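Local atomic coordinates of N-acyl-D-glutamate deacylase (Bordetella bronchiseptica, PDB entry 3GIP), a protein that catalyses the hydrolysis of N-acyl-D-glutamate to D-glutamate and a carboxylate, probably with zinc, as a member of the amidohydrolase superfamily. Residues 299-310 / 335-345; 61-69 / 81-89. All coordinates share one frame; numbering follows the deposited sequence.

Contact 1. Residues 299-310 / 335-345; sequences IDDIRITWSTPH and RLAPAGAIYFA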
loop_
_atom_site.group_PDB
_atom_site.type_symbol
_atom_site.label_atom_id
_atom_site.label_comp_id
_atom_site.label_asym_id
_atom_site.label_seq_id
_atom_site.Cartn_x
_atom_site.Cartn_y
_atom_site.Cartn_z
ATOM N N ILE A 299 13.189 5.371 -21.315
ATOM C CA ILE A 299 13.546 4.298 -20.393
ATOM C C ILE A 299 13.706 2.997 -21.164
ATOM O O ILE A 299 12.816 2.606 -21.919
ATOM C CB ILE A 299 12.457 4.097 -19.304
ATOM C CG1 ILE A 299 12.291 5.381 -18.486
ATOM C CG2 ILE A 299 12.830 2.925 -18.401
ATOM C CD1 ILE A 299 11.210 5.297 -17.412
ATOM N N ASP A 300 14.848 2.334 -20.988
ATOM C CA ASP A 300 15.092 1.065 -21.659
ATOM C C ASP A 300 14.521 -0.087 -20.837
ATOM O O ASP A 300 14.196 0.069 -19.656
ATOM C CB ASP A 300 16.592 0.831 -21.877
ATOM C CG ASP A 300 17.168 1.687 -22.992
ATOM O OD1 ASP A 300 16.406 2.119 -23.884
ATOM O OD2 ASP A 300 18.397 1.910 -22.985
ATOM N N ASP A 301 14.401 -1.241 -21.479
ATOM C CA ASP A 301 13.884 -2.450 -20.850
ATOM C C ASP A 301 12.473 -2.364 -20.282
ATOM O O ASP A 301 12.150 -3.032 -19.299
ATOM C CB ASP A 301 14.854 -2.953 -19.772
ATOM C CG ASP A 301 16.063 -3.665 -20.368
ATOM O OD1 ASP A 301 16.125 -3.773 -21.606
ATOM O OD2 ASP A 301 16.945 -4.118 -19.607
ATOM N N ILE A 302 11.627 -1.543 -20.898
ATOM C CA ILE A 302 10.242 -1.463 -20.456
ATOM C C ILE A 302 9.710 -2.875 -20.703
ATOM O O ILE A 302 9.788 -3.389 -21.822
ATOM C CB ILE A 302 9.453 -0.422 -21.285
ATOM C CG1 ILE A 302 9.913 0.986 -20.896
ATOM C CG2 ILE A 302 7.950 -0.578 -21.044
ATOM C CD1 ILE A 302 9.356 2.090 -21.794
ATOM N N ARG A 303 9.199 -3.514 -19.655
ATOM C CA ARG A 303 8.706 -4.882 -19.767
ATOM C C ARG A 303 7.209 -4.938 -19.497
ATOM O O ARG A 303 6.736 -4.475 -18.466
ATOM C CB ARG A 303 9.466 -5.793 -18.789
ATOM C CG ARG A 303 9.171 -7.270 -18.978
ATOM C CD ARG A 303 9.856 -8.140 -17.934
ATOM N NE ARG A 303 11.266 -8.392 -18.226
ATOM C CZ ARG A 303 12.052 -9.134 -17.449
ATOM N NH1 ARG A 303 11.555 -9.679 -16.346
ATOM N NH2 ARG A 303 13.322 -9.349 -17.776
ATOM N N ILE A 304 6.471 -5.519 -20.435
ATOM C CA ILE A 304 5.019 -5.605 -20.326
ATOM C C ILE A 304 4.527 -6.514 -19.201
ATOM O O ILE A 304 5.026 -7.620 -19.012
ATOM C CB ILE A 304 4.419 -6.069 -21.677
ATOM C CG1 ILE A 304 4.920 -5.150 -22.802
ATOM C CG2 ILE A 304 2.896 -6.059 -21.619
ATOM C CD1 ILE A 304 4.662 -3.660 -22.569
ATOM N N THR A 305 3.545 -6.026 -18.446
ATOM C CA THR A 305 2.957 -6.788 -17.346
ATOM C C THR A 305 1.589 -7.336 -17.748
ATOM O O THR A 305 1.103 -8.315 -17.177
ATOM C CB THR A 305 2.795 -5.915 -16.090
ATOM O OG1 THR A 305 2.117 -4.702 -16.434
ATOM C CG2 THR A 305 4.155 -5.576 -15.504
ATOM N N TRP A 306 0.971 -6.682 -18.727
ATOM C CA TRP A 306 -0.329 -7.094 -19.259
ATOM C C TRP A 306 -0.665 -6.224 -20.461
ATOM O O TRP A 306 -0.141 -5.130 -20.596
ATOM C CB TRP A 306 -1.448 -6.954 -18.211
ATOM C CG TRP A 306 -1.729 -5.542 -17.754
ATOM C CD1 TRP A 306 -1.084 -4.864 -16.762
ATOM C CD2 TRP A 306 -2.717 -4.638 -18.278
ATOM N NE1 TRP A 306 -1.604 -3.597 -16.632
ATOM C CE2 TRP A 306 -2.608 -3.432 -17.550
ATOM C CE3 TRP A 306 -3.683 -4.730 -19.293
ATOM C CZ2 TRP A 306 -3.428 -2.325 -17.800
ATOM C CZ3 TRP A 306 -4.498 -3.626 -19.541
ATOM C CH2 TRP A 306 -4.364 -2.441 -18.796
ATOM N N SER A 307 -1.524 -6.732 -21.341
ATOM C CA SER A 307 -1.967 -5.999 -22.526
ATOM C C SER A 307 -3.285 -6.608 -22.978
ATOM O O SER A 307 -3.358 -7.800 -23.270
ATOM C CB SER A 307 -0.954 -6.100 -23.670
ATOM O OG SER A 307 -1.510 -5.573 -24.873
ATOM N N THR A 308 -4.329 -5.790 -23.038
ATOM C CA THR A 308 -5.625 -6.303 -23.452
ATOM C C THR A 308 -5.634 -6.767 -24.911
ATOM O O THR A 308 -6.094 -7.867 -25.207
ATOM C CB THR A 308 -6.730 -5.256 -23.211
ATOM O OG1 THR A 308 -6.746 -4.904 -21.822
ATOM C CG2 THR A 308 -8.089 -5.821 -23.588
ATOM N N PRO A 309 -5.118 -5.943 -25.840
ATOM C CA PRO A 309 -5.122 -6.386 -27.238
ATOM C C PRO A 309 -4.058 -7.439 -27.555
ATOM O O PRO A 309 -4.248 -8.275 -28.436
ATOM C CB PRO A 309 -4.900 -5.089 -28.008
ATOM C CG PRO A 309 -4.020 -4.299 -27.072
ATOM C CD PRO A 309 -4.689 -4.537 -25.734
ATOM N N HIS A 310 -2.945 -7.402 -26.829
ATOM C CA HIS A 310 -1.857 -8.347 -27.064
ATOM C C HIS A 310 -1.404 -9.057 -25.796
ATOM O O HIS A 310 -0.281 -8.870 -25.327
ATOM C CB HIS A 310 -0.688 -7.610 -27.716
ATOM C CG HIS A 310 -0.985 -7.153 -29.109
ATOM N ND1 HIS A 310 -0.995 -8.015 -30.185
ATOM C CD2 HIS A 310 -1.353 -5.943 -29.593
ATOM C CE1 HIS A 310 -1.357 -7.356 -31.271
ATOM N NE2 HIS A 310 -1.582 -6.097 -30.940
ATOM N N ARG A 335 0.022 0.409 -29.802
ATOM C CA ARG A 335 -0.720 -0.759 -30.266
ATOM C C ARG A 335 -1.019 -1.720 -29.123
ATOM O O ARG A 335 -1.981 -2.487 -29.183
ATOM C CB ARG A 335 0.062 -1.500 -31.354
ATOM C CG ARG A 335 0.247 -0.722 -32.642
ATOM C CD ARG A 335 0.928 -1.595 -33.686
ATOM N NE ARG A 335 1.288 -0.852 -34.890
ATOM C CZ ARG A 335 1.964 -1.375 -35.908
ATOM N NH1 ARG A 335 2.349 -2.645 -35.865
ATOM N NH2 ARG A 335 2.267 -0.632 -36.964
ATOM N N LEU A 336 -0.187 -1.677 -28.085
ATOM C CA LEU A 336 -0.352 -2.542 -26.920
ATOM C C LEU A 336 -1.421 -2.047 -25.955
ATOM O O LEU A 336 -1.910 -2.808 -25.121
ATOM C CB LEU A 336 0.977 -2.657 -26.167
ATOM C CG LEU A 336 2.082 -3.480 -26.831
ATOM C CD1 LEU A 336 3.415 -3.191 -26.148
ATOM C CD2 LEU A 336 1.739 -4.961 -26.749
ATOM N N ALA A 337 -1.780 -0.773 -26.071
ATOM C CA ALA A 337 -2.766 -0.167 -25.184
ATOM C C ALA A 337 -4.171 -0.750 -25.293
ATOM O O ALA A 337 -4.649 -1.056 -26.391
ATOM C CB ALA A 337 -2.813 1.337 -25.422
ATOM N N PRO A 338 -4.850 -0.922 -24.145
ATOM C CA PRO A 338 -4.337 -0.614 -22.804
ATOM C C PRO A 338 -3.415 -1.712 -22.291
ATOM O O PRO A 338 -3.660 -2.900 -22.515
ATOM C CB PRO A 338 -5.608 -0.488 -21.967
ATOM C CG PRO A 338 -6.529 -1.450 -22.625
ATOM C CD PRO A 338 -6.298 -1.192 -24.095
ATOM N N ALA A 339 -2.360 -1.309 -21.592
ATOM C CA ALA A 339 -1.395 -2.264 -21.066
ATOM C C ALA A 339 -0.697 -1.723 -19.829
ATOM O O ALA A 339 -0.935 -0.593 -19.408
ATOM C CB ALA A 339 -0.358 -2.587 -22.137
ATOM N N GLY A 340 0.166 -2.552 -19.251
ATOM C CA GLY A 340 0.918 -2.159 -18.077
ATOM C C GLY A 340 2.363 -2.555 -18.304
ATOM O O GLY A 340 2.654 -3.352 -19.203
ATOM N N ALA A 341 3.269 -2.006 -17.501
ATOM C CA ALA A 341 4.683 -2.325 -17.648
ATOM C C ALA A 341 5.479 -2.082 -16.380
ATOM O O ALA A 341 5.001 -1.450 -15.435
ATOM C CB ALA A 341 5.284 -1.495 -18.780
ATOM N N ILE A 342 6.701 -2.607 -16.375
ATOM C CA ILE A 342 7.629 -2.420 -15.275
ATOM C C ILE A 342 8.705 -1.507 -15.844
ATOM O O ILE A 342 9.157 -1.690 -16.981
ATOM C CB ILE A 342 8.269 -3.751 -14.819
ATOM C CG1 ILE A 342 7.214 -4.619 -14.128
ATOM C CG2 ILE A 342 9.445 -3.474 -13.874
ATOM C CD1 ILE A 342 7.673 -6.022 -13.811
ATOM N N TYR A 343 9.090 -0.513 -15.053
ATOM C CA TYR A 343 10.092 0.465 -15.446
ATOM C C TYR A 343 11.290 0.345 -14.514
ATOM O O TYR A 343 11.220 0.730 -13.350
ATOM C CB TYR A 343 9.497 1.873 -15.346
ATOM C CG TYR A 343 8.255 2.059 -16.186
ATOM C CD1 TYR A 343 8.346 2.383 -17.539
ATOM C CD2 TYR A 343 6.986 1.893 -15.629
ATOM C CE1 TYR A 343 7.202 2.542 -18.318
ATOM C CE2 TYR A 343 5.834 2.048 -16.404
ATOM C CZ TYR A 343 5.951 2.374 -17.741
ATOM O OH TYR A 343 4.815 2.548 -18.502
ATOM N N PHE A 344 12.384 -0.203 -15.032
ATOM C CA PHE A 344 13.606 -0.383 -14.253
ATOM C C PHE A 344 14.366 0.932 -14.324
ATOM O O PHE A 344 15.252 1.103 -15.157
ATOM C CB PHE A 344 14.410 -1.533 -14.863
ATOM C CG PHE A 344 13.687 -2.849 -14.815
ATOM C CD1 PHE A 344 13.590 -3.555 -13.616
ATOM C CD2 PHE A 344 13.060 -3.361 -15.948
ATOM C CE1 PHE A 344 12.882 -4.748 -13.545
ATOM C CE2 PHE A 344 12.346 -4.557 -15.887
ATOM C CZ PHE A 344 12.257 -5.253 -14.683
ATOM N N ALA A 345 14.024 1.859 -13.431
ATOM C CA ALA A 345 14.627 3.184 -13.478
ATOM C C ALA A 345 15.157 3.801 -12.194
ATOM O O ALA A 345 15.491 4.984 -12.185
ATOM C CB ALA A 345 13.631 4.152 -14.121
HETATM O O HOH W 1 12.214 -0.512 -17.829
HETATM O O HOH W 2 15.981 0.998 -17.736
#
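Ser307 OG is gripped from two sides: it donates to Leu336 O over 2.8 Å, in the carbonyl plane and on a lone pair, and accepts from the backbone N of His310 at 3.0 Å. The second bond makes an ST motif. With OG anti to the backbone N (chi1 170°), this small hydroxyl ties the C-terminal end region of helix 329-336 to the bend after strand 303-307. Beside it, Thr308 N meets Pro338 O almost head-on, at 3.0 Å, just past the cis peptide bond that precedes Pro338.

Trp306 lays one face of its indole across the opposite backbone. Ala339 CA sits 3.5 Å from the centroid of the six-membered ring, only 4° off the normal, a CH-pi contact. Gly340, having no side chain, lets the same face settle on its backbone, NE1 3.2 Å from Gly340 CA. The neighbouring Thr305 turns CG2 against Ile342 CG1, a tight 3.5 Å.

Farther along, Arg303 and Ile342 exchange backbone bonds as a hydrogen-bonded pair. On the face that carries Ile304 and Ala341, CG2 of the preceding Ile302 reaches Ala341 CB at 3.6 Å, and Ile304 CD1 meets Leu336 CD1. Where the strands part, a water joins Asp300 O to Phe344 N, and the Phe344 ring turns its edge to Asp301 O. Antiparallel strands 303-307 and 339-343 thus form a three-stranded sheet with strand 287-290; on its middle strand Tyr343, its hydroxyl held by Ile290 O and Ile292 N, lies about 4 Å (nearest atoms) from a bound formate.

Contact 2. Residues 61-69 / 81-89; sequences GFIDVHGHD and WKTSQGITT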
loop_
_atom_site.group_PDB
_atom_site.type_symbol
_atom_site.label_atom_id
_atom_site.label_comp_id
_atom_site.label_asym_id
_atom_site.label_seq_id
_atom_site.Cartn_x
_atom_site.Cartn_y
_atom_site.Cartn_z
ATOM N N GLY A 61 0.994 -8.072 13.153
ATOM C CA GLY A 61 0.845 -8.335 11.731
ATOM C C GLY A 61 1.275 -7.104 10.953
ATOM O O GLY A 61 1.097 -5.977 11.424
ATOM N N PHE A 62 1.839 -7.296 9.765
ATOM C CA PHE A 62 2.290 -6.151 8.984
ATOM C C PHE A 62 1.146 -5.388 8.329
ATOM O O PHE A 62 0.155 -5.974 7.885
ATOM C CB PHE A 62 3.302 -6.591 7.922
ATOM C CG PHE A 62 4.444 -7.400 8.475
ATOM C CD1 PHE A 62 4.984 -7.103 9.725
ATOM C CD2 PHE A 62 4.982 -8.458 7.746
ATOM C CE1 PHE A 62 6.042 -7.849 10.239
ATOM C CE2 PHE A 62 6.040 -9.208 8.252
ATOM C CZ PHE A 62 6.570 -8.904 9.499
ATOM N N ILE A 63 1.298 -4.070 8.286
ATOM C CA ILE A 63 0.297 -3.191 7.705
ATOM C C ILE A 63 0.801 -2.635 6.376
ATOM O O ILE A 63 1.738 -1.836 6.336
ATOM C CB ILE A 63 -0.036 -2.032 8.678
ATOM C CG1 ILE A 63 -0.567 -2.610 9.992
ATOM C CG2 ILE A 63 -1.061 -1.094 8.054
ATOM C CD1 ILE A 63 -0.959 -1.567 11.023
ATOM N N ASP A 64 0.176 -3.083 5.288
ATOM C CA ASP A 64 0.537 -2.647 3.945
ATOM C C ASP A 64 -0.187 -1.339 3.674
ATOM O O ASP A 64 -1.370 -1.334 3.332
ATOM C CB ASP A 64 0.110 -3.707 2.927
ATOM C CG ASP A 64 0.584 -3.395 1.525
ATOM O OD1 ASP A 64 1.230 -2.344 1.321
ATOM O OD2 ASP A 64 0.306 -4.211 0.621
ATOM N N VAL A 65 0.532 -0.234 3.820
ATOM C CA VAL A 65 -0.055 1.080 3.633
ATOM C C VAL A 65 -0.288 1.485 2.184
ATOM O O VAL A 65 -0.914 2.511 1.931
ATOM C CB VAL A 65 0.794 2.170 4.335
ATOM C CG1 VAL A 65 0.969 1.807 5.808
ATOM C CG2 VAL A 65 2.153 2.316 3.648
ATOM N N HIS A 66 0.202 0.696 1.231
ATOM C CA HIS A 66 -0.012 1.048 -0.167
ATOM C C HIS A 66 -0.545 -0.096 -1.008
ATOM O O HIS A 66 0.180 -0.697 -1.812
ATOM C CB HIS A 66 1.263 1.582 -0.819
ATOM C CG HIS A 66 0.994 2.392 -2.049
ATOM N ND1 HIS A 66 0.900 3.766 -2.029
ATOM C CD2 HIS A 66 0.705 2.014 -3.317
ATOM C CE1 HIS A 66 0.561 4.202 -3.230
ATOM N NE2 HIS A 66 0.436 3.158 -4.030
ATOM N N GLY A 67 -1.824 -0.391 -0.831
ATOM C CA GLY A 67 -2.427 -1.456 -1.600
ATOM C C GLY A 67 -3.366 -0.920 -2.661
ATOM O O GLY A 67 -3.813 0.226 -2.592
ATOM N N HIS A 68 -3.627 -1.748 -3.667
ATOM C CA HIS A 68 -4.554 -1.416 -4.748
ATOM C C HIS A 68 -5.528 -2.582 -4.835
ATOM O O HIS A 68 -6.103 -2.852 -5.889
ATOM C CB HIS A 68 -3.822 -1.279 -6.086
ATOM C CG HIS A 68 -3.090 0.015 -6.248
ATOM N ND1 HIS A 68 -3.722 1.240 -6.216
ATOM C CD2 HIS A 68 -1.778 0.274 -6.461
ATOM C CE1 HIS A 68 -2.830 2.198 -6.403
ATOM N NE2 HIS A 68 -1.643 1.638 -6.554
ATOM N N ASP A 69 -5.709 -3.267 -3.711
ATOM C CA ASP A 69 -6.570 -4.444 -3.639
ATOM C C ASP A 69 -8.049 -4.122 -3.419
ATOM O O ASP A 69 -8.829 -4.999 -3.050
ATOM C CB ASP A 69 -6.070 -5.344 -2.510
ATOM C CG ASP A 69 -4.556 -5.418 -2.462
ATOM O OD1 ASP A 69 -3.972 -6.280 -3.155
ATOM O OD2 ASP A 69 -3.950 -4.593 -1.744
ATOM N N TRP A 81 -1.519 -13.373 -1.481
ATOM C CA TRP A 81 -0.322 -12.587 -1.756
ATOM C C TRP A 81 0.006 -11.680 -0.576
ATOM O O TRP A 81 1.142 -11.230 -0.433
ATOM C CB TRP A 81 -0.488 -11.764 -3.045
ATOM C CG TRP A 81 -1.676 -10.834 -3.090
ATOM C CD1 TRP A 81 -1.683 -9.493 -2.830
ATOM C CD2 TRP A 81 -3.019 -11.180 -3.451
ATOM N NE1 TRP A 81 -2.947 -8.980 -3.011
ATOM C CE2 TRP A 81 -3.786 -9.996 -3.390
ATOM C CE3 TRP A 81 -3.648 -12.377 -3.818
ATOM C CZ2 TRP A 81 -5.154 -9.973 -3.684
ATOM C CZ3 TRP A 81 -5.013 -12.353 -4.111
ATOM C CH2 TRP A 81 -5.744 -11.157 -4.041
ATOM N N LYS A 82 -0.987 -11.428 0.274
ATOM C CA LYS A 82 -0.798 -10.591 1.459
ATOM C C LYS A 82 -0.427 -11.445 2.666
ATOM O O LYS A 82 0.593 -11.220 3.314
ATOM C CB LYS A 82 -2.081 -9.828 1.809
ATOM C CG LYS A 82 -2.604 -8.883 0.747
ATOM C CD LYS A 82 -1.670 -7.717 0.487
ATOM C CE LYS A 82 -2.413 -6.643 -0.291
ATOM N NZ LYS A 82 -1.542 -5.562 -0.818
ATOM N N THR A 83 -1.265 -12.430 2.969
ATOM C CA THR A 83 -1.028 -13.276 4.127
ATOM C C THR A 83 0.295 -14.032 4.094
ATOM O O THR A 83 0.948 -14.187 5.130
ATOM C CB THR A 83 -2.177 -14.291 4.316
ATOM O OG1 THR A 83 -2.191 -15.206 3.218
ATOM C CG2 THR A 83 -3.517 -13.571 4.384
ATOM N N SER A 84 0.696 -14.491 2.912
ATOM C CA SER A 84 1.937 -15.246 2.777
ATOM C C SER A 84 3.193 -14.427 3.056
ATOM O O SER A 84 4.276 -14.992 3.202
ATOM C CB SER A 84 2.028 -15.889 1.390
ATOM O OG SER A 84 2.159 -14.916 0.371
ATOM N N GLN A 85 3.060 -13.104 3.119
ATOM C CA GLN A 85 4.211 -12.268 3.439
ATOM C C GLN A 85 4.019 -11.554 4.780
ATOM O O GLN A 85 4.720 -10.588 5.095
ATOM C CB GLN A 85 4.516 -11.266 2.313
ATOM C CG GLN A 85 3.422 -10.283 1.956
ATOM C CD GLN A 85 3.874 -9.298 0.890
ATOM O OE1 GLN A 85 4.830 -8.543 1.090
ATOM N NE2 GLN A 85 3.193 -9.303 -0.251
ATOM N N GLY A 86 3.059 -12.052 5.561
ATOM C CA GLY A 86 2.797 -11.519 6.890
ATOM C C GLY A 86 1.896 -10.313 7.069
ATOM O O GLY A 86 1.824 -9.771 8.170
ATOM N N ILE A 87 1.195 -9.906 6.016
ATOM C CA ILE A 87 0.319 -8.738 6.069
ATOM C C ILE A 87 -1.056 -9.067 6.649
ATOM O O ILE A 87 -1.712 -10.006 6.198
ATOM C CB ILE A 87 0.152 -8.145 4.655
ATOM C CG1 ILE A 87 1.512 -7.669 4.142
ATOM C CG2 ILE A 87 -0.842 -6.996 4.669
ATOM C CD1 ILE A 87 1.532 -7.366 2.656
ATOM N N THR A 88 -1.484 -8.286 7.640
ATOM C CA THR A 88 -2.780 -8.491 8.293
ATOM C C THR A 88 -3.754 -7.329 8.082
ATOM O O THR A 88 -4.941 -7.439 8.406
ATOM C CB THR A 88 -2.613 -8.702 9.808
ATOM O OG1 THR A 88 -1.888 -7.600 10.366
ATOM C CG2 THR A 88 -1.862 -9.990 10.088
ATOM N N THR A 89 -3.250 -6.216 7.563
ATOM C CA THR A 89 -4.074 -5.040 7.289
ATOM C C THR A 89 -3.559 -4.369 6.025
ATOM O O THR A 89 -2.350 -4.303 5.804
ATOM C CB THR A 89 -4.003 -3.994 8.437
ATOM O OG1 THR A 89 -4.570 -4.544 9.631
ATOM C CG2 THR A 89 -4.767 -2.723 8.060
HETATM O O HOH W 3 -1.869 -4.108 -3.690
#
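Lys82 and Asp69 reach toward each other from facing sides, whereas Asp64 meets the lysine chain at about a right angle, so the ammonium is clamped between two carboxylates. NZ lies 2.7 Å from Asp64 OD2, on the anti side of that oxygen, and 2.8 Å from Asp69 OD2, on its syn side; both are salt bridges. Asp64 CG stands anti to the backbone N (chi1 -174°), which carries OD2 toward the lysine and Ser364 OG, also bonded to it, while OD1 accepts from His66 N in an Asx turn. Lysine suits this buried spot because its long chain lets NZ reach both carboxylates, whose charge it would partly offset; a water held by His68 N also accepts from NZ.

Asp69 and Trp81 run antiparallel past one another, carboxylate and indole planes 30° apart. The donor Trp81 NE1 comes from above the carboxylate plane to OD1, 2.9 Å away, yet OD1 itself lies close to the indole plane.

The Phe62 ring presents its edge to Gln85 O, with CD2 3.4 Å away, and its backbone N bonds to Gly86 O. Gly86, with positive phi, closes helix 80-83 in a Schellman motif, a place that calls for glycine. Ile63 and Thr89 are aligned flank to flank; their parallel pairing follows a beta bulge, where Phe62 O takes Thr88 N at 2.8 Å and, weakly, Thr89 N.

Strands 57-64 and 87-92 thus pair in parallel, though segments 62-64 and 87-89 are turned 67° apart, with helix 376-391 packed on Phe62, Trp81 and Ile87, and helix 406-412 touching Ile63.

Overall arrangement
Along the chain contact 2 comes first and closes well before contact 1 opens; their centres lie 25 Å apart, the nearest atoms about 11 Å, and they do not touch. Contact 2 lies deep in the molecule, its centre about 8 Å from the centre of the chain, pairing parallel strands 57-64 and 87-92, consistent with the TIM-barrel core of amidohydrolases. Contact 1, centred about 21 Å from that point, belongs to a separate antiparallel sheet of strands 287-290, 339-343 and 303-307. The zinc, bound by Cys95, His218 and His248, is about 10 Å from Gly67 of contact 2 and about 11 Å from the Tyr343 side chain of contact 1 (nearest atoms); neither contact supplies its ligands.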